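PDB 6KRW: protein-tyrosine-phosphatase PTP1 from Arabidopsis thaliana, which removes phosphate from phosphotyrosine in proteins, dephosphorylating the MAP kinase MPK6 and helping to restrain the plant defense response. Local coordinates for residues K211-V216 against Y292-D297; H251-R256 against M262-L267. All blocks are in the same frame, centred on the assembly; numbering follows the deposited sequence.

Interaction 1. Residues K211-V216 against Y292-D297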
loop_
_atom_site.group_PDB
_atom_site.type_symbol
_atom_site.label_atom_id
_atom_site.label_comp_id
_atom_site.label_asym_id
_atom_site.label_seq_id
_atom_site.Cartn_x
_atom_site.Cartn_y
_atom_site.Cartn_z
ATOM N N LYS A 211 -4.161 2.377 17.636
ATOM C CA LYS A 211 -3.781 2.703 19.036
ATOM C C LYS A 211 -2.331 2.284 19.322
ATOM O O LYS A 211 -1.750 2.863 20.252
ATOM C CB LYS A 211 -4.785 2.062 20.001
ATOM C CG LYS A 211 -6.238 2.305 19.609
ATOM C CD LYS A 211 -6.594 3.773 19.437
ATOM C CE LYS A 211 -7.699 4.014 18.427
ATOM N NZ LYS A 211 -7.209 3.977 17.023
ATOM N N ASP A 212 -1.778 1.311 18.586
ATOM C CA ASP A 212 -0.362 0.904 18.783
ATOM C C ASP A 212 0.203 0.471 17.423
ATOM O O ASP A 212 -0.538 0.467 16.461
ATOM C CB ASP A 212 -0.256 -0.146 19.894
ATOM C CG ASP A 212 -0.938 -1.449 19.548
ATOM O OD1 ASP A 212 -0.606 -2.046 18.500
ATOM O OD2 ASP A 212 -1.748 -1.894 20.375
ATOM N N THR A 213 1.458 0.062 17.363
ATOM C CA THR A 213 2.108 -0.230 16.058
ATOM C C THR A 213 2.190 -1.735 15.802
ATOM O O THR A 213 2.782 -2.143 14.805
ATOM C CB THR A 213 3.522 0.358 15.996
ATOM O OG1 THR A 213 4.353 -0.269 16.980
ATOM C CG2 THR A 213 3.501 1.857 16.186
ATOM N N VAL A 214 1.616 -2.553 16.690
ATOM C CA VAL A 214 1.935 -4.002 16.650
ATOM C C VAL A 214 1.328 -4.654 15.404
ATOM O O VAL A 214 2.042 -5.455 14.766
ATOM C CB VAL A 214 1.466 -4.665 17.953
ATOM C CG1 VAL A 214 1.735 -6.158 17.930
ATOM C CG2 VAL A 214 2.122 -4.023 19.161
ATOM N N ALA A 215 0.051 -4.397 15.104
ATOM C CA ALA A 215 -0.601 -5.094 13.964
ATOM C C ALA A 215 0.058 -4.635 12.651
ATOM O O ALA A 215 0.392 -5.466 11.792
ATOM C CB ALA A 215 -2.071 -4.789 13.956
ATOM N N VAL A 216 0.314 -3.342 12.529
ATOM C CA VAL A 216 0.930 -2.860 11.259
ATOM C C VAL A 216 2.330 -3.460 11.097
ATOM O O VAL A 216 2.684 -3.905 9.981
ATOM C CB VAL A 216 0.930 -1.331 11.245
ATOM C CG1 VAL A 216 1.754 -0.842 10.065
ATOM C CG2 VAL A 216 -0.468 -0.789 11.124
ATOM N N TYR A 292 6.880 7.358 12.095
ATOM C CA TYR A 292 8.115 7.417 12.911
ATOM C C TYR A 292 8.045 6.370 14.029
ATOM O O TYR A 292 9.006 5.648 14.241
ATOM C CB TYR A 292 8.296 8.800 13.514
ATOM C CG TYR A 292 9.121 9.740 12.671
ATOM C CD1 TYR A 292 10.495 9.686 12.733
ATOM C CD2 TYR A 292 8.534 10.677 11.844
ATOM C CE1 TYR A 292 11.284 10.529 11.983
ATOM C CE2 TYR A 292 9.314 11.541 11.090
ATOM C CZ TYR A 292 10.685 11.456 11.161
ATOM O OH TYR A 292 11.518 12.280 10.426
ATOM N N ASN A 293 6.900 6.288 14.710
ATOM C CA ASN A 293 6.768 5.366 15.867
ATOM C C ASN A 293 6.912 3.930 15.377
ATOM O O ASN A 293 7.615 3.151 16.038
ATOM C CB ASN A 293 5.440 5.618 16.570
ATOM C CG ASN A 293 5.456 6.888 17.385
ATOM O OD1 ASN A 293 6.453 7.206 18.006
ATOM N ND2 ASN A 293 4.339 7.584 17.446
ATOM N N ALA A 294 6.275 3.592 14.257
ATOM C CA ALA A 294 6.336 2.204 13.758
ATOM C C ALA A 294 7.774 1.899 13.344
ATOM O O ALA A 294 8.246 0.778 13.515
ATOM C CB ALA A 294 5.362 1.971 12.629
ATOM N N ILE A 295 8.436 2.844 12.666
ATOM C CA ILE A 295 9.822 2.577 12.205
ATOM C C ILE A 295 10.745 2.400 13.419
ATOM O O ILE A 295 11.555 1.465 13.425
ATOM C CB ILE A 295 10.290 3.720 11.286
ATOM C CG1 ILE A 295 9.554 3.678 9.947
ATOM C CG2 ILE A 295 11.797 3.677 11.088
ATOM C CD1 ILE A 295 9.590 4.975 9.150
ATOM N N VAL A 296 10.610 3.247 14.435
ATOM C CA VAL A 296 11.414 3.074 15.678
ATOM C C VAL A 296 11.116 1.710 16.297
ATOM O O VAL A 296 12.087 1.007 16.653
ATOM C CB VAL A 296 11.176 4.228 16.662
ATOM C CG1 VAL A 296 11.675 3.889 18.059
ATOM C CG2 VAL A 296 11.826 5.498 16.155
ATOM N N ASP A 297 9.840 1.361 16.451
ATOM C CA ASP A 297 9.449 0.091 17.132
ATOM C C ASP A 297 10.030 -1.085 16.343
ATOM O O ASP A 297 10.546 -2.030 16.964
ATOM C CB ASP A 297 7.934 -0.023 17.254
ATOM C CG ASP A 297 7.354 0.953 18.259
ATOM O OD1 ASP A 297 8.150 1.587 18.990
ATOM O OD2 ASP A 297 6.107 1.116 18.272
#

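Interaction 2. Residues H251-R256 against M262-L267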
loop_
_atom_site.group_PDB
_atom_site.type_symbol
_atom_site.label_atom_id
_atom_site.label_comp_id
_atom_site.label_asym_id
_atom_site.label_seq_id
_atom_site.Cartn_x
_atom_site.Cartn_y
_atom_site.Cartn_z
ATOM N N HIS A 251 7.117 0.256 5.441
ATOM C CA HIS A 251 7.677 -0.916 4.732
ATOM C C HIS A 251 8.902 -0.509 3.911
ATOM O O HIS A 251 9.965 -1.138 4.000
ATOM C CB HIS A 251 6.555 -1.511 3.893
ATOM C CG HIS A 251 6.880 -2.734 3.126
ATOM N ND1 HIS A 251 6.057 -3.837 3.171
ATOM C CD2 HIS A 251 7.880 -3.049 2.276
ATOM C CE1 HIS A 251 6.530 -4.763 2.355
ATOM N NE2 HIS A 251 7.656 -4.320 1.819
ATOM N N ASN A 252 8.754 0.571 3.166
ATOM C CA ASN A 252 9.838 1.016 2.268
ATOM C C ASN A 252 11.042 1.495 3.080
ATOM O O ASN A 252 12.207 1.203 2.710
ATOM C CB ASN A 252 9.279 2.139 1.412
ATOM C CG ASN A 252 10.263 2.662 0.377
ATOM O OD1 ASN A 252 10.690 3.823 0.481
ATOM N ND2 ASN A 252 10.603 1.820 -0.580
ATOM N N THR A 253 10.806 2.221 4.170
ATOM C CA THR A 253 11.920 2.763 4.964
ATOM C C THR A 253 12.738 1.609 5.531
ATOM O O THR A 253 13.977 1.640 5.494
ATOM C CB THR A 253 11.414 3.707 6.054
ATOM O OG1 THR A 253 10.775 4.832 5.415
ATOM C CG2 THR A 253 12.536 4.161 6.959
ATOM N N ILE A 254 12.061 0.662 6.185
ATOM C CA ILE A 254 12.794 -0.477 6.800
ATOM C C ILE A 254 13.584 -1.241 5.734
ATOM O O ILE A 254 14.770 -1.516 5.964
ATOM C CB ILE A 254 11.816 -1.361 7.586
ATOM C CG1 ILE A 254 11.243 -0.594 8.779
ATOM C CG2 ILE A 254 12.474 -2.677 7.972
ATOM C CD1 ILE A 254 12.214 -0.300 9.877
ATOM N N GLN A 255 12.964 -1.550 4.595
ATOM C CA GLN A 255 13.689 -2.307 3.541
ATOM C C GLN A 255 14.910 -1.522 3.078
ATOM O O GLN A 255 15.954 -2.136 2.806
ATOM C CB GLN A 255 12.771 -2.607 2.374
ATOM C CG GLN A 255 11.794 -3.712 2.687
ATOM C CD GLN A 255 11.030 -4.190 1.484
ATOM O OE1 GLN A 255 10.690 -3.394 0.607
ATOM N NE2 GLN A 255 10.741 -5.491 1.446
ATOM N N ARG A 256 14.757 -0.220 2.896
ATOM C CA ARG A 256 15.890 0.579 2.368
ATOM C C ARG A 256 17.012 0.679 3.405
ATOM O O ARG A 256 18.175 0.646 3.019
ATOM C CB ARG A 256 15.369 1.940 1.904
ATOM C CG ARG A 256 14.645 1.849 0.566
ATOM C CD ARG A 256 13.835 3.082 0.266
ATOM N NE ARG A 256 14.648 4.296 0.260
ATOM C CZ ARG A 256 14.189 5.491 0.576
ATOM N NH1 ARG A 256 12.899 5.661 0.811
ATOM N NH2 ARG A 256 15.012 6.541 0.559
ATOM N N MET A 262 21.206 5.115 2.666
ATOM C CA MET A 262 21.307 6.176 3.703
ATOM C C MET A 262 20.103 7.106 3.606
ATOM O O MET A 262 19.694 7.634 4.644
ATOM C CB MET A 262 22.564 7.036 3.485
ATOM C CG MET A 262 23.843 6.300 3.692
ATOM S SD MET A 262 25.196 7.461 3.900
ATOM C CE MET A 262 26.433 6.301 4.464
ATOM N N SER A 263 19.570 7.317 2.399
ATOM C CA SER A 263 18.544 8.369 2.217
ATOM C C SER A 263 17.238 7.978 2.897
ATOM O O SER A 263 16.443 8.873 3.122
ATOM C CB SER A 263 18.300 8.686 0.765
ATOM O OG SER A 263 17.740 7.581 0.076
ATOM N N ALA A 264 17.093 6.699 3.296
ATOM C CA ALA A 264 15.862 6.263 4.000
ATOM C C ALA A 264 15.775 6.930 5.381
ATOM O O ALA A 264 14.663 6.961 5.942
ATOM C CB ALA A 264 15.825 4.758 4.152
ATOM N N LEU A 265 16.869 7.507 5.888
ATOM C CA LEU A 265 16.802 8.223 7.184
ATOM C C LEU A 265 16.007 9.513 7.048
ATOM O O LEU A 265 15.598 10.057 8.071
ATOM C CB LEU A 265 18.201 8.480 7.743
ATOM C CG LEU A 265 18.714 7.384 8.674
ATOM C CD1 LEU A 265 18.769 6.029 7.995
ATOM C CD2 LEU A 265 20.075 7.755 9.212
ATOM N N ASP A 266 15.812 9.999 5.829
ATOM C CA ASP A 266 15.032 11.233 5.605
ATOM C C ASP A 266 13.615 10.818 5.223
ATOM O O ASP A 266 13.289 10.670 4.038
ATOM C CB ASP A 266 15.752 12.086 4.567
ATOM C CG ASP A 266 15.181 13.474 4.393
ATOM O OD1 ASP A 266 14.068 13.721 4.821
ATOM O OD2 ASP A 266 15.865 14.303 3.784
ATOM N N LEU A 267 12.783 10.632 6.254
ATOM C CA LEU A 267 11.403 10.191 5.981
ATOM C C LEU A 267 10.627 11.279 5.223
ATOM O O LEU A 267 9.774 10.953 4.384
ATOM C CB LEU A 267 10.706 9.834 7.305
ATOM C CG LEU A 267 9.271 9.362 7.159
ATOM C CD1 LEU A 267 9.186 8.071 6.373
ATOM C CD2 LEU A 267 8.658 9.184 8.523
HETATM O O HOH W 1 12.316 7.061 4.696
HETATM O O HOH W 2 14.378 9.305 1.334
#

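Interaction 1. Residues K211-V216 against Y292-D297
Thr213 meets helix 285-303 at Ala294 and Asp297, just ahead of helix 214-223. One residue earlier, Asp212 prepares the turn. Asp212 OD1 accepts a capping bond from Val214 N at 2.9 Å, at the start of helix 214-223. Thr213 then carries the contact with both branches. Its hydroxyl sits between the backbone N and the carbonyl carbon (chi1 64°), which aims OG1 at the carboxylate of Asp297. Thr213 OG1 donates to Asp297 OD2 over 2.6 Å, a short bond that uses the anti lone pair of that oxygen. Thr213 OG1 is also hydrogen-bonded to Arg217 NE, in the helix that follows. The methyl branch packs on Ala294: Thr213 CG2 lies 3.7 Å from Ala294 CA and 4.0 Å from Ala294 CB. A valine here would probably leave the Asp297 carboxylate without its hydroxyl donor and Arg217 NE without this partner. Val216 touches Tyr247 and Ile250 of helix 242-259 and Phe290 of helix 285-303. The contact thus joins the start of helix 214-223 to helix 285-303, with helix 242-259 packed against both and helix 7-24 touching the latter.

Interaction 2. Residues H251-R256 against M262-L267
Arg256 reaches across to Ser263 and Ala264 with its base and its guanidinium. Arg256 CB packs against Ala264 CB at 3.6 Å. The chain then bends at chi3 (58°), and this brings the guanidinium over Ala264, whose CA lies 3.5 Å from the guanidinium plane of Arg256, offset toward the rim. At the edge, Arg256 NH2 donates to Ser263 OG at 3.0 Å, close to the guanidinium plane but bent, with an angle of 139° at the hydrogen. Asp261 bridges the pair, with a salt bridge to Arg256 NE and a hydrogen bond to Ser263 OG. Thr253 CG2 lies 3.7 Å from Ala264 O, while Thr253 OG1 meets Leu267 CD1. One water donates to both Thr253 OG1 and Ala264 O; another accepts from Arg256 NH2 and donates to Ser263 O and Asp266 O. Further out, Asn252 OD1 takes a straighter bond from Arg256 NH1, and Thr270 OG1 binds the same nitrogen. Bonds at NE, NH1 and NH2 probably fix the rotation of the guanidinium. Thr253 OG1 is bonded to Ala249 O. Helix 242-259 is thus followed by a short 3-10 segment, 262-265, that folds back on it. Asp266 then N-caps helix 267-277, through OD1 to Lys269 N, among the helices of the classical tyrosine phosphatase domain.

Overall arrangement
Both contacts belong to the helices packed together in the phosphatase domain, away from the catalytic Cys237 and the substrate-binding residues. Along the chain, both segments of interaction 2 fall between the two of interaction 1. Their centres lie about 15 Å apart, yet helix 285-303 connects them. Tyr292 CE2 packs on Leu267 CD2 at 3.5 Å, and Ile295 CD1 on Thr253 CG2 at 3.8 Å. Interaction 1 is the smaller and only partly buried, joining helices distant in sequence through one threonine that bonds a carboxylate and packs its methyl on an alanine. Interaction 2 is more buried and local. It ties a helix to the connection that follows it, using an arginine with several partners and two bridging waters.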